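Local atomic coordinates of secreted effector protein sseI (Salmonella enterica subsp. enterica serovar Typhimurium, PDB entry 4G29), a protein that is a secreted Salmonella virulence effector whose catalytic domain belongs to the cysteine protease superfamily, with a papain-like fold. Residues Glu23-Asn28 and Ser50-Glu55. Sequence-based numbering, arbitrary orientation.
Sequences EELKQN and SNFMNE
Phe52, reaching across from helix 42-55, makes the contact with Leu25 and Glu24 near the end of helix 18-26. Its CG stands anti to the backbone N (chi1 -178°), which extends the ring toward helix 18-26, across a separation of 8.0 Å between Leu25 CA and Phe52 CA. Over one face of the Phe52 ring lies Leu25 CD2, 3.9 Å from the ring centroid and 22° off the normal, which meets the geometry of a CH-pi contact. Leu25 CD2 is 3.7 Å from Phe52 CG and is offset from the ring centre toward the rim on that side. The outer rim is met by Glu24 instead: its CG lies in the ring plane at the edge, 3.9 Å from Phe52 CE1, and its CD is 3.8 Å from the same atom. Carboxylate and ring planes stand 81° apart, so the two groups do not stack. Phe52 also touches Phe94 of strand 90-95, and Leu25 touches Ile31 of helix 29-36. Farther along, Glu55 OE1 remains 5.4 Å from Glu24 OE2; the salt bridge from Glu24 OE2 to Lys56 probably offsets this like-charge proximity. Such side-chain packing joins the C-terminal part of helix 18-26 to that of helix 42-55, a helix of the papain-like fold.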
# COMPACT_ATOMS: atom_id res chain seq x y z
N GLU A 23 -18.06 -2.88 -0.50
CA GLU A 23 -19.11 -3.89 -0.51
C GLU A 23 -19.12 -4.73 -1.77
O GLU A 23 -19.34 -5.96 -1.74
CB GLU A 23 -20.46 -3.19 -0.34
CG GLU A 23 -20.69 -2.70 1.07
CD GLU A 23 -20.47 -3.80 2.11
OE1 GLU A 23 -21.00 -4.94 1.91
OE2 GLU A 23 -19.77 -3.52 3.12
N GLU A 24 -18.93 -4.06 -2.91
CA GLU A 24 -18.93 -4.74 -4.19
C GLU A 24 -17.74 -5.72 -4.29
O GLU A 24 -17.89 -6.86 -4.72
CB GLU A 24 -18.89 -3.67 -5.26
CG GLU A 24 -19.30 -4.10 -6.58
CD GLU A 24 -19.38 -2.92 -7.55
OE1 GLU A 24 -19.36 -1.72 -7.11
OE2 GLU A 24 -19.44 -3.26 -8.75
N LEU A 25 -16.57 -5.28 -3.84
CA LEU A 25 -15.41 -6.18 -3.78
C LEU A 25 -15.71 -7.40 -2.91
O LEU A 25 -15.37 -8.57 -3.25
CB LEU A 25 -14.19 -5.42 -3.27
CG LEU A 25 -13.61 -4.50 -4.32
CD1 LEU A 25 -12.76 -3.47 -3.56
CD2 LEU A 25 -12.79 -5.30 -5.37
N LYS A 26 -16.38 -7.16 -1.79
CA LYS A 26 -16.68 -8.23 -0.87
C LYS A 26 -17.81 -9.19 -1.32
O LYS A 26 -17.96 -10.28 -0.76
CB LYS A 26 -16.96 -7.68 0.51
CG LYS A 26 -15.72 -7.17 1.18
CD LYS A 26 -16.05 -6.25 2.33
CE LYS A 26 -16.62 -6.94 3.50
NZ LYS A 26 -16.80 -5.99 4.57
N GLN A 27 -18.55 -8.81 -2.35
CA GLN A 27 -19.47 -9.73 -3.03
C GLN A 27 -18.74 -10.84 -3.81
O GLN A 27 -19.36 -11.82 -4.30
CB GLN A 27 -20.40 -8.95 -3.98
CG GLN A 27 -21.40 -8.05 -3.26
CD GLN A 27 -22.10 -7.01 -4.17
OE1 GLN A 27 -21.92 -6.98 -5.40
NE2 GLN A 27 -22.91 -6.16 -3.55
N ASN A 28 -17.47 -10.64 -4.03
CA ASN A 28 -16.66 -11.68 -4.65
C ASN A 28 -16.12 -12.57 -3.53
O ASN A 28 -15.36 -12.10 -2.69
CB ASN A 28 -15.50 -11.07 -5.40
CG ASN A 28 -14.62 -12.11 -6.07
OD1 ASN A 28 -13.78 -12.72 -5.42
ND2 ASN A 28 -14.82 -12.34 -7.34
N SER A 50 -6.90 -3.80 -9.56
CA SER A 50 -6.74 -3.00 -10.80
C SER A 50 -7.88 -3.23 -11.79
O SER A 50 -8.44 -2.27 -12.36
CB SER A 50 -5.40 -3.35 -11.46
OG SER A 50 -5.28 -2.66 -12.70
N ASN A 51 -8.22 -4.51 -12.05
CA ASN A 51 -9.35 -4.79 -12.95
C ASN A 51 -10.63 -4.10 -12.48
O ASN A 51 -11.38 -3.56 -13.28
CB ASN A 51 -9.58 -6.30 -13.04
CG ASN A 51 -8.48 -7.03 -13.78
OD1 ASN A 51 -7.58 -6.41 -14.39
ND2 ASN A 51 -8.52 -8.36 -13.73
N PHE A 52 -10.88 -4.19 -11.18
CA PHE A 52 -12.04 -3.57 -10.56
C PHE A 52 -12.07 -2.05 -10.80
O PHE A 52 -13.07 -1.48 -11.23
CB PHE A 52 -12.10 -3.87 -9.06
CG PHE A 52 -13.30 -3.29 -8.39
CD1 PHE A 52 -14.52 -3.93 -8.45
CD2 PHE A 52 -13.23 -2.05 -7.76
CE1 PHE A 52 -15.64 -3.35 -7.85
CE2 PHE A 52 -14.36 -1.46 -7.20
CZ PHE A 52 -15.54 -2.12 -7.22
N MSE A 53 -10.96 -1.41 -10.47
CA MSE A 53 -10.85 0.03 -10.62
C MSE A 53 -11.04 0.48 -12.07
O MSE A 53 -11.76 1.47 -12.35
CB MSE A 53 -9.48 0.49 -10.05
CG MSE A 53 -9.34 0.27 -8.54
SE MSE A 53 -7.58 0.83 -8.01
CE MSE A 53 -7.72 2.66 -8.39
N ASN A 54 -10.48 -0.27 -13.01
CA ASN A 54 -10.55 0.07 -14.41
C ASN A 54 -11.99 -0.01 -14.86
O ASN A 54 -12.49 0.87 -15.55
CB ASN A 54 -9.64 -0.84 -15.23
CG ASN A 54 -9.85 -0.68 -16.69
OD1 ASN A 54 -9.42 0.30 -17.28
ND2 ASN A 54 -10.51 -1.65 -17.29
N GLU A 55 -12.67 -1.04 -14.40
CA GLU A 55 -14.05 -1.20 -14.83
C GLU A 55 -14.98 -0.14 -14.19
O GLU A 55 -16.02 0.20 -14.71
CB GLU A 55 -14.47 -2.64 -14.58
CG GLU A 55 -15.65 -3.04 -15.45
CD GLU A 55 -16.95 -2.75 -14.77
OE1 GLU A 55 -16.92 -2.64 -13.51
OE2 GLU A 55 -17.99 -2.62 -15.48